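Aldehyde dehydrogenase (Anabaena variabilis, PDB 4H7N) probably oxidises aldehydes to carboxylic acids with NAD+ as the electron acceptor. Local coordinates at the interface of chains A and B. Numbering follows the deposited sequence. Chains: chain A/B, Aldehyde dehydrogenase.

The interface of chains A and B. Residues chain A 255-256, 259-260, 293, 304-305; chain B 470-472.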
ATOM      1  N   LEU A 255       6.032  15.114  30.199  1.00 26.73           N
ATOM      2  CA  LEU A 255       5.734  14.143  31.251  1.00 26.75           C
ATOM      3  C   LEU A 255       4.546  13.271  30.865  1.00 25.66           C
ATOM      4  O   LEU A 255       4.588  12.029  30.975  1.00 26.53           O
ATOM      5  CB  LEU A 255       5.502  14.868  32.580  1.00 27.29           C
ATOM      6  CG  LEU A 255       5.028  13.950  33.696  1.00 28.00           C
ATOM      7  CD1 LEU A 255       6.115  12.939  34.027  1.00 27.67           C
ATOM      8  CD2 LEU A 255       4.565  14.764  34.884  1.00 28.65           C
ATOM      9  N   TRP A 256       3.471  13.895  30.407  1.00 26.58           N
ATOM     10  CA  TRP A 256       2.266  13.161  30.009  1.00 25.97           C
ATOM     11  C   TRP A 256       2.579  12.224  28.838  1.00 26.56           C
ATOM     12  O   TRP A 256       2.273  11.037  28.846  1.00 26.19           O
ATOM     13  CB  TRP A 256       1.111  14.111  29.682  1.00 28.18           C
ATOM     14  CG  TRP A 256      -0.110  13.350  29.311  1.00 28.42           C
ATOM     15  CD1 TRP A 256      -1.002  12.744  30.169  1.00 29.21           C
ATOM     16  CD2 TRP A 256      -0.532  13.023  27.996  1.00 27.10           C
ATOM     17  NE1 TRP A 256      -1.975  12.086  29.450  1.00 28.11           N
ATOM     18  CE2 TRP A 256      -1.711  12.238  28.115  1.00 26.17           C
ATOM     19  CE3 TRP A 256      -0.063  13.357  26.724  1.00 28.01           C
ATOM     20  CZ2 TRP A 256      -2.396  11.748  27.007  1.00 29.02           C
ATOM     21  CZ3 TRP A 256      -0.731  12.852  25.618  1.00 28.99           C
ATOM     22  CH2 TRP A 256      -1.888  12.051  25.763  1.00 28.34           C
ATOM     23  N   VAL A 259       4.781   9.173  30.155  1.00 25.04           N
ATOM     24  CA  VAL A 259       4.369   8.234  31.167  1.00 26.02           C
ATOM     25  C   VAL A 259       2.895   7.854  31.188  1.00 25.09           C
ATOM     26  O   VAL A 259       2.514   6.971  31.951  1.00 25.97           O
ATOM     27  CB  VAL A 259       4.853   8.645  32.578  1.00 28.11           C
ATOM     28  CG1 VAL A 259       6.323   9.019  32.537  1.00 28.65           C
ATOM     29  CG2 VAL A 259       3.998   9.761  33.140  1.00 29.26           C
ATOM     30  N   VAL A 260       2.063   8.463  30.342  1.00 25.35           N
ATOM     31  CA  VAL A 260       0.681   8.052  30.234  1.00 27.24           C
ATOM     32  C   VAL A 260       0.697   6.582  29.818  1.00 25.17           C
ATOM     33  O   VAL A 260       1.552   6.143  29.066  1.00 24.95           O
ATOM     34  CB  VAL A 260      -0.149   8.947  29.269  1.00 29.32           C
ATOM     35  CG1 VAL A 260       0.345   8.804  27.843  1.00 30.47           C
ATOM     36  CG2 VAL A 260      -1.618   8.603  29.374  1.00 31.20           C
ATOM     37  N   LEU A 293       3.314  12.161  40.640  1.00 36.21           N
ATOM     38  CA  LEU A 293       2.457  11.067  40.162  1.00 35.34           C
ATOM     39  C   LEU A 293       2.506   9.832  41.083  1.00 38.67           C
ATOM     40  O   LEU A 293       3.559   9.454  41.571  1.00 41.44           O
ATOM     41  CB  LEU A 293       2.843  10.665  38.716  1.00 36.18           C
ATOM     42  CG  LEU A 293       2.826  11.829  37.700  1.00 35.17           C
ATOM     43  CD1 LEU A 293       3.166  11.330  36.315  1.00 36.48           C
ATOM     44  CD2 LEU A 293       1.472  12.514  37.721  1.00 36.76           C
ATOM     45  N   ALA A 304      -2.532   7.443  39.149  1.00 38.62           N
ATOM     46  CA  ALA A 304      -2.644   7.497  37.708  1.00 41.46           C
ATOM     47  C   ALA A 304      -1.804   6.413  37.002  1.00 38.82           C
ATOM     48  O   ALA A 304      -2.085   6.042  35.864  1.00 40.55           O
ATOM     49  CB  ALA A 304      -2.205   8.884  37.228  1.00 43.60           C
ATOM     50  N   ILE A 305      -0.772   5.905  37.665  1.00 36.40           N
ATOM     51  CA  ILE A 305       0.212   5.032  36.961  1.00 34.25           C
ATOM     52  C   ILE A 305      -0.081   3.578  37.269  1.00 31.63           C
ATOM     53  O   ILE A 305       0.111   3.113  38.431  1.00 29.50           O
ATOM     54  CB  ILE A 305       1.651   5.379  37.365  1.00 33.13           C
ATOM     55  CG1 ILE A 305       1.875   6.884  37.197  1.00 33.80           C
ATOM     56  CG2 ILE A 305       2.657   4.537  36.579  1.00 32.92           C
ATOM     57  CD1 ILE A 305       1.572   7.381  35.795  1.00 35.70           C
TER
ATOM     58  N   TRP B 470      -6.097  16.682  29.171  1.00 33.37           N
ATOM     59  CA  TRP B 470      -5.668  15.317  29.469  1.00 33.40           C
ATOM     60  C   TRP B 470      -4.312  15.197  30.222  1.00 33.74           C
ATOM     61  O   TRP B 470      -3.952  14.103  30.658  1.00 33.72           O
ATOM     62  CB  TRP B 470      -5.609  14.507  28.163  1.00 31.55           C
ATOM     63  CG  TRP B 470      -4.844  15.184  27.062  1.00 30.40           C
ATOM     64  CD1 TRP B 470      -3.524  15.155  26.872  1.00 30.29           C
ATOM     65  CD2 TRP B 470      -5.384  16.033  26.031  1.00 31.32           C
ATOM     66  NE1 TRP B 470      -3.180  15.869  25.738  1.00 29.79           N
ATOM     67  CE2 TRP B 470      -4.314  16.442  25.225  1.00 31.01           C
ATOM     68  CE3 TRP B 470      -6.676  16.456  25.704  1.00 33.85           C
ATOM     69  CZ2 TRP B 470      -4.482  17.285  24.113  1.00 31.68           C
ATOM     70  CZ3 TRP B 470      -6.856  17.278  24.575  1.00 34.94           C
ATOM     71  CH2 TRP B 470      -5.744  17.682  23.792  1.00 31.89           C
ATOM     72  N   TRP B 471      -3.566  16.294  30.390  1.00 32.51           N
ATOM     73  CA  TRP B 471      -2.318  16.218  31.139  1.00 32.06           C
ATOM     74  C   TRP B 471      -2.611  15.886  32.602  1.00 34.12           C
ATOM     75  O   TRP B 471      -3.758  15.931  33.069  1.00 34.47           O
ATOM     76  CB  TRP B 471      -1.503  17.526  31.065  1.00 32.03           C
ATOM     77  CG  TRP B 471      -1.006  17.868  29.710  1.00 30.55           C
ATOM     78  CD1 TRP B 471      -0.923  17.037  28.638  1.00 30.53           C
ATOM     79  CD2 TRP B 471      -0.439  19.126  29.287  1.00 30.02           C
ATOM     80  NE1 TRP B 471      -0.394  17.712  27.554  1.00 30.20           N
ATOM     81  CE2 TRP B 471      -0.088  18.992  27.933  1.00 29.47           C
ATOM     82  CE3 TRP B 471      -0.231  20.355  29.918  1.00 30.09           C
ATOM     83  CZ2 TRP B 471       0.455  20.034  27.200  1.00 29.35           C
ATOM     84  CZ3 TRP B 471       0.326  21.386  29.205  1.00 29.75           C
ATOM     85  CH2 TRP B 471       0.650  21.234  27.861  1.00 28.87           C
ATOM     86  N   PHE B 472      -1.564  15.575  33.335  1.00 35.09           N
ATOM     87  CA  PHE B 472      -1.752  15.162  34.745  1.00 39.69           C
ATOM     88  C   PHE B 472      -2.013  16.341  35.677  1.00 43.76           C
ATOM     89  O   PHE B 472      -2.699  16.182  36.662  1.00 50.65           O
ATOM     90  CB  PHE B 472      -0.555  14.341  35.250  1.00 37.28           C
ATOM     91  CG  PHE B 472      -0.387  13.008  34.548  1.00 36.23           C
ATOM     92  CD1 PHE B 472      -1.364  12.028  34.638  1.00 37.35           C
ATOM     93  CD2 PHE B 472       0.743  12.730  33.835  1.00 35.71           C
ATOM     94  CE1 PHE B 472      -1.222  10.789  34.005  1.00 36.74           C
ATOM     95  CE2 PHE B 472       0.906  11.510  33.203  1.00 35.72           C
ATOM     96  CZ  PHE B 472      -0.081  10.528  33.285  1.00 36.15           C
TER
HETATM   97  O   HOH W   1      -4.854  11.384  30.544  1.00 44.08           O
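The C-terminal tail of chain B, residues B:Trp470 to B:Phe472, packs against the end of helix 247-259 of chain A and inserts one phenyl ring between it and the neighbouring loops. Apolar packing dominates, and B:Phe472 has the largest hidden area of the patch, 141 Å². Its ring, CG anti to the carbonyl carbon (chi1 -65°), enters tip first between the helix end and the loops bearing A:Leu293 and A:Ala304. At one rim, CE2 meets the A:Val259 methyl CG2 at 3.6 Å; on the other rim CE1 lies 3.9 Å from A:Ala304 CB. The tip, CZ, reaches the backbone at A:Val260 CA, while A:Leu293 crosses at about a right angle, its methyl CD2 3.7 Å from B:Phe472 CB at the base.

Aromatic contacts centre on A:Trp256, whose CG stands anti to the backbone N (chi1 -179°), extending the indole toward the tail. Its pyrrole edge, led by CD1, points at one face of the B:Phe472 ring, edge-to-face with planes 56° apart. One indole face receives the rim of B:Trp470, CD1 lying 3.6 Å from A:Trp256 CZ2; the opposite face is backed by A:Val260 CB of its own chain, so each face of the indole is met near its rim, one across the interface and one from within chain A. B:Trp471 touches the base of the side chain, its CD1 3.7 Å from A:Trp256 CB.

The polar link runs through water. A:Trp256 NE1 donates to water 1 at 3.2 Å, and the water lies 2.9 Å from the carbonyl O of B:Trp470; the N-H does not point at that carbonyl itself. An alanine in place of A:Trp256 would take away the edge-to-face partner, the platform for B:Trp470 and the water bridge, and would probably loosen the tail's hold on chain A.

The centre of this patch lies about 21 Å from A:Glu232, the predicted active-site residue; repeated by the two-fold symmetry, the patch pins each tail to the neighbouring subunit and likely stabilises the dimer.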